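Local atomic coordinates of acyl-CoA dehydrogenase (Geobacillus kaustophilus, PDB entry 2PG0), a protein that binds FAD and belongs to the acyl-CoA dehydrogenase family, whose members introduce an alpha-beta double bond into thioester-bound acyl chains. Residues Phe17-Ala29 with Ser45-Cys57. Numbering follows the deposited sequence.
Sequences FRAAFRKFLEKEA and SFWAKMGENGFLC
Phe55 enters between three phenylalanines of helix 12-28, a compact example of an aromatic cluster joining two helices whose segments 17-28 and 45-52 run nearly antiparallel (157°), their axes coming no closer than 12.2 Å. Phe21 directs its edge at the face of Phe55, its CD1 lying over the ring centre, with centroids 4.6 Å apart. Phe55 in turn points its own edge at Phe24: Phe55 CE2 stands 3.7 Å from Phe24 CG, over one face and offset toward the rim; Glu28 CG covers the opposite face. Phe17 closes the row, its CE1 3.6 Å from Phe55 CE1. With CG anti to the backbone N (chi1 174°), Phe24 reaches across toward helix 44-52, and its CE2 comes 3.5 Å from Met50 SD. The same sulfur touches the edge of Phe21, a second Met-aromatic contact. Replacing Phe24 by an alanine is likely to open a gap between Phe55 and Glu28 CG and to cost Met50 SD one of its two aromatic partners. At the far end of the row Lys49 NZ bonds Glu28 OE1 at 2.9 Å, on the syn side but 32° out of the carboxylate plane, a salt bridge beside Phe46, whose ring packs against Glu28 CB.

Beside the Phe24 ring, Asn53 ND2 donates to Lys49 O (2.8 Å), which holds the amide near Phe24 CE1. Behind this shell, a Schellman motif at Gly54 ends helix 44-52 and turns the chain so that Phe55 faces helix 12-28. Within the N-terminal helical domain, helix 71-84 packs on Phe17 and Phe21, while Ile91 of helix 89-105 meets Phe46 and Met50.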
loop_
_atom_site.group_PDB
_atom_site.type_symbol
_atom_site.label_atom_id
_atom_site.label_comp_id
_atom_site.label_asym_id
_atom_site.label_seq_id
_atom_site.Cartn_x
_atom_site.Cartn_y
_atom_site.Cartn_z
ATOM N N PHE A 17 -37.265 14.954 3.322
ATOM C CA PHE A 17 -37.331 13.745 4.148
ATOM C C PHE A 17 -36.084 13.563 5.018
ATOM O O PHE A 17 -36.202 13.230 6.201
ATOM C CB PHE A 17 -37.579 12.490 3.300
ATOM C CG PHE A 17 -37.522 11.209 4.088
ATOM C CD1 PHE A 17 -38.622 10.781 4.826
ATOM C CD2 PHE A 17 -36.356 10.439 4.110
ATOM C CE1 PHE A 17 -38.566 9.597 5.566
ATOM C CE2 PHE A 17 -36.296 9.256 4.848
ATOM C CZ PHE A 17 -37.394 8.836 5.573
ATOM N N ARG A 18 -34.902 13.761 4.426
ATOM C CA ARG A 18 -33.646 13.654 5.166
ATOM C C ARG A 18 -33.616 14.605 6.360
ATOM O O ARG A 18 -33.210 14.218 7.460
ATOM C CB ARG A 18 -32.430 13.909 4.270
ATOM C CG ARG A 18 -31.100 13.569 4.953
ATOM C CD ARG A 18 -29.901 14.052 4.153
ATOM N NE ARG A 18 -29.785 13.357 2.871
ATOM C CZ ARG A 18 -29.162 12.192 2.692
ATOM N NH1 ARG A 18 -28.592 11.564 3.718
ATOM N NH2 ARG A 18 -29.108 11.649 1.479
ATOM N N ALA A 19 -34.050 15.846 6.136
ATOM C CA ALA A 19 -34.087 16.846 7.198
ATOM C C ALA A 19 -35.062 16.439 8.307
ATOM O O ALA A 19 -34.749 16.586 9.493
ATOM C CB ALA A 19 -34.448 18.221 6.629
ATOM N N ALA A 20 -36.229 15.921 7.921
ATOM C CA ALA A 20 -37.240 15.468 8.886
ATOM C C ALA A 20 -36.732 14.276 9.705
ATOM O O ALA A 20 -36.915 14.218 10.929
ATOM C CB ALA A 20 -38.546 15.114 8.178
ATOM N N PHE A 21 -36.103 13.324 9.019
ATOM C CA PHE A 21 -35.563 12.138 9.676
ATOM C C PHE A 21 -34.398 12.516 10.603
ATOM O O PHE A 21 -34.308 12.008 11.724
ATOM C CB PHE A 21 -35.166 11.071 8.637
ATOM C CG PHE A 21 -34.765 9.753 9.235
ATOM C CD1 PHE A 21 -35.593 9.098 10.154
ATOM C CD2 PHE A 21 -33.555 9.157 8.877
ATOM C CE1 PHE A 21 -35.215 7.873 10.713
ATOM C CE2 PHE A 21 -33.175 7.927 9.425
ATOM C CZ PHE A 21 -33.997 7.286 10.343
ATOM N N ARG A 22 -33.525 13.417 10.155
ATOM C CA ARG A 22 -32.435 13.896 11.012
ATOM C C ARG A 22 -32.973 14.577 12.279
ATOM O O ARG A 22 -32.403 14.426 13.365
ATOM C CB ARG A 22 -31.514 14.853 10.262
ATOM C CG ARG A 22 -30.230 15.185 11.028
ATOM C CD ARG A 22 -29.459 16.302 10.346
ATOM N NE ARG A 22 -29.161 16.003 8.943
ATOM C CZ ARG A 22 -28.113 15.298 8.525
ATOM N NH1 ARG A 22 -27.249 14.790 9.398
ATOM N NH2 ARG A 22 -27.934 15.093 7.229
ATOM N N LYS A 23 -34.074 15.316 12.135
ATOM C CA LYS A 23 -34.699 15.971 13.290
ATOM C C LYS A 23 -35.179 14.943 14.317
ATOM O O LYS A 23 -34.989 15.124 15.522
ATOM C CB LYS A 23 -35.851 16.872 12.854
ATOM C CG LYS A 23 -36.379 17.759 13.979
ATOM C CD LYS A 23 -37.361 18.799 13.458
ATOM C CE LYS A 23 -37.716 19.788 14.564
ATOM N NZ LYS A 23 -38.214 21.080 13.997
ATOM N N PHE A 24 -35.788 13.866 13.830
ATOM C CA PHE A 24 -36.193 12.746 14.675
ATOM C C PHE A 24 -34.985 12.160 15.427
ATOM O O PHE A 24 -35.028 11.977 16.649
ATOM C CB PHE A 24 -36.891 11.680 13.826
ATOM C CG PHE A 24 -37.230 10.423 14.569
ATOM C CD1 PHE A 24 -38.396 10.337 15.332
ATOM C CD2 PHE A 24 -36.393 9.309 14.496
ATOM C CE1 PHE A 24 -38.714 9.166 16.018
ATOM C CE2 PHE A 24 -36.705 8.134 15.179
ATOM C CZ PHE A 24 -37.872 8.058 15.944
ATOM N N LEU A 25 -33.909 11.888 14.693
ATOM C CA LEU A 25 -32.711 11.277 15.278
ATOM C C LEU A 25 -31.981 12.185 16.259
ATOM O O LEU A 25 -31.395 11.712 17.235
ATOM C CB LEU A 25 -31.743 10.823 14.173
ATOM C CG LEU A 25 -32.250 9.728 13.230
ATOM C CD1 LEU A 25 -31.191 9.450 12.160
ATOM C CD2 LEU A 25 -32.612 8.453 13.995
ATOM N N GLU A 26 -32.002 13.490 15.994
ATOM C CA GLU A 26 -31.363 14.450 16.890
ATOM C C GLU A 26 -31.956 14.400 18.299
ATOM O O GLU A 26 -31.255 14.657 19.277
ATOM C CB GLU A 26 -31.404 15.868 16.312
ATOM C CG GLU A 26 -30.238 16.142 15.346
ATOM C CD GLU A 26 -30.425 17.396 14.493
ATOM O OE1 GLU A 26 -31.497 18.040 14.580
ATOM O OE2 GLU A 26 -29.491 17.739 13.721
ATOM N N LYS A 27 -33.242 14.056 18.390
ATOM C CA LYS A 27 -33.906 13.879 19.681
ATOM C C LYS A 27 -33.808 12.444 20.218
ATOM O O LYS A 27 -33.505 12.240 21.396
ATOM C CB LYS A 27 -35.374 14.292 19.584
ATOM C CG LYS A 27 -36.153 14.099 20.888
ATOM C CD LYS A 27 -37.570 14.641 20.808
ATOM C CE LYS A 27 -38.458 13.809 19.890
ATOM N NZ LYS A 27 -39.825 14.413 19.781
ATOM N N GLU A 28 -34.068 11.466 19.347
ATOM C CA GLU A 28 -34.284 10.075 19.763
ATOM C C GLU A 28 -33.065 9.153 19.732
ATOM O O GLU A 28 -33.073 8.101 20.388
ATOM C CB GLU A 28 -35.400 9.432 18.933
ATOM C CG GLU A 28 -36.765 10.099 19.056
ATOM C CD GLU A 28 -37.448 9.848 20.397
ATOM O OE1 GLU A 28 -36.863 9.179 21.272
ATOM O OE2 GLU A 28 -38.589 10.318 20.570
ATOM N N ALA A 29 -32.032 9.536 18.992
ATOM C CA ALA A 29 -30.904 8.626 18.750
ATOM C C ALA A 29 -29.557 9.182 19.192
ATOM O O ALA A 29 -28.858 8.560 20.001
ATOM C CB ALA A 29 -30.868 8.209 17.274
ATOM N N SER A 45 -38.682 0.341 22.385
ATOM C CA SER A 45 -39.424 1.602 22.283
ATOM C C SER A 45 -38.913 2.479 21.133
ATOM O O SER A 45 -39.700 3.197 20.508
ATOM C CB SER A 45 -39.403 2.359 23.617
ATOM O OG SER A 45 -38.085 2.726 23.979
ATOM N N PHE A 46 -37.610 2.398 20.841
ATOM C CA PHE A 46 -37.045 3.125 19.701
ATOM C C PHE A 46 -37.598 2.631 18.362
ATOM O O PHE A 46 -37.953 3.435 17.507
ATOM C CB PHE A 46 -35.508 3.095 19.683
ATOM C CG PHE A 46 -34.916 3.851 18.517
ATOM C CD1 PHE A 46 -34.846 5.246 18.540
ATOM C CD2 PHE A 46 -34.480 3.177 17.379
ATOM C CE1 PHE A 46 -34.321 5.960 17.454
ATOM C CE2 PHE A 46 -33.947 3.878 16.291
ATOM C CZ PHE A 46 -33.869 5.274 16.327
ATOM N N TRP A 47 -37.647 1.312 18.181
ATOM C CA TRP A 47 -38.265 0.710 16.997
ATOM C C TRP A 47 -39.740 1.106 16.849
ATOM O O TRP A 47 -40.214 1.370 15.738
ATOM C CB TRP A 47 -38.165 -0.811 17.081
ATOM C CG TRP A 47 -36.783 -1.350 16.820
ATOM C CD1 TRP A 47 -35.726 -1.366 17.683
ATOM C CD2 TRP A 47 -36.326 -1.973 15.613
ATOM N NE1 TRP A 47 -34.628 -1.960 17.082
ATOM C CE2 TRP A 47 -34.975 -2.343 15.814
ATOM C CE3 TRP A 47 -36.930 -2.255 14.380
ATOM C CZ2 TRP A 47 -34.219 -2.982 14.826
ATOM C CZ3 TRP A 47 -36.178 -2.885 13.396
ATOM C CH2 TRP A 47 -34.834 -3.245 13.631
ATOM N N ALA A 48 -40.454 1.131 17.976
ATOM C CA ALA A 48 -41.861 1.523 17.996
ATOM C C ALA A 48 -42.020 2.966 17.514
ATOM O O ALA A 48 -42.948 3.274 16.761
ATOM C CB ALA A 48 -42.436 1.359 19.396
ATOM N N LYS A 49 -41.119 3.844 17.957
ATOM C CA LYS A 49 -41.115 5.240 17.516
ATOM C C LYS A 49 -40.787 5.342 16.030
ATOM O O LYS A 49 -41.408 6.112 15.303
ATOM C CB LYS A 49 -40.132 6.073 18.342
ATOM C CG LYS A 49 -40.575 6.306 19.785
ATOM C CD LYS A 49 -39.393 6.772 20.622
ATOM C CE LYS A 49 -39.796 7.133 22.029
ATOM N NZ LYS A 49 -38.590 7.426 22.865
ATOM N N MET A 50 -39.814 4.551 15.575
ATOM C CA MET A 50 -39.490 4.487 14.151
ATOM C C MET A 50 -40.714 4.065 13.324
ATOM O O MET A 50 -41.009 4.664 12.283
ATOM C CB MET A 50 -38.304 3.538 13.912
ATOM C CG MET A 50 -36.941 4.112 14.340
ATOM S SD MET A 50 -36.168 5.311 13.208
ATOM C CE MET A 50 -35.682 4.198 11.872
ATOM N N GLY A 51 -41.432 3.051 13.797
ATOM C CA GLY A 51 -42.586 2.523 13.080
ATOM C C GLY A 51 -43.733 3.512 12.987
ATOM O O GLY A 51 -44.339 3.674 11.921
ATOM N N GLU A 52 -44.020 4.187 14.099
ATOM C CA GLU A 52 -45.153 5.117 14.153
ATOM C C GLU A 52 -44.912 6.379 13.317
ATOM O O GLU A 52 -45.862 7.023 12.859
ATOM C CB GLU A 52 -45.531 5.447 15.606
ATOM C CG GLU A 52 -44.631 6.451 16.303
ATOM C CD GLU A 52 -44.855 6.517 17.814
ATOM O OE1 GLU A 52 -45.566 5.647 18.365
ATOM O OE2 GLU A 52 -44.305 7.438 18.455
ATOM N N ASN A 53 -43.639 6.699 13.091
ATOM C CA ASN A 53 -43.248 7.856 12.303
ATOM C C ASN A 53 -43.040 7.529 10.816
ATOM O O ASN A 53 -42.722 8.415 10.019
ATOM C CB ASN A 53 -42.007 8.514 12.919
ATOM C CG ASN A 53 -42.338 9.367 14.139
ATOM O OD1 ASN A 53 -42.716 10.533 14.009
ATOM N ND2 ASN A 53 -42.196 8.791 15.325
ATOM N N GLY A 54 -43.236 6.259 10.455
ATOM C CA GLY A 54 -43.169 5.807 9.056
ATOM C C GLY A 54 -41.769 5.491 8.545
ATOM O O GLY A 54 -41.549 5.411 7.332
ATOM N N PHE A 55 -40.822 5.290 9.459
ATOM C CA PHE A 55 -39.426 5.064 9.067
ATOM C C PHE A 55 -39.041 3.584 8.982
ATOM O O PHE A 55 -37.869 3.259 8.753
ATOM C CB PHE A 55 -38.464 5.808 9.998
ATOM C CG PHE A 55 -38.738 7.286 10.116
ATOM C CD1 PHE A 55 -38.987 8.064 8.985
ATOM C CD2 PHE A 55 -38.726 7.899 11.364
ATOM C CE1 PHE A 55 -39.234 9.432 9.096
ATOM C CE2 PHE A 55 -38.967 9.265 11.492
ATOM C CZ PHE A 55 -39.230 10.034 10.358
ATOM N N LEU A 56 -40.018 2.693 9.170
ATOM C CA LEU A 56 -39.793 1.255 8.972
ATOM C C LEU A 56 -40.515 0.760 7.733
ATOM O O LEU A 56 -41.682 1.093 7.511
ATOM C CB LEU A 56 -40.231 0.433 10.192
ATOM C CG LEU A 56 -39.582 0.700 11.548
ATOM C CD1 LEU A 56 -40.073 -0.320 12.551
ATOM C CD2 LEU A 56 -38.051 0.690 11.462
ATOM N N CYS A 57 -39.807 -0.031 6.927
ATOM C CA CYS A 57 -40.347 -0.612 5.693
ATOM C C CYS A 57 -41.199 0.362 4.864
ATOM O O CYS A 57 -42.313 0.019 4.469
ATOM C CB CYS A 57 -41.160 -1.868 6.020
ATOM S SG CYS A 57 -40.250 -3.105 6.941
#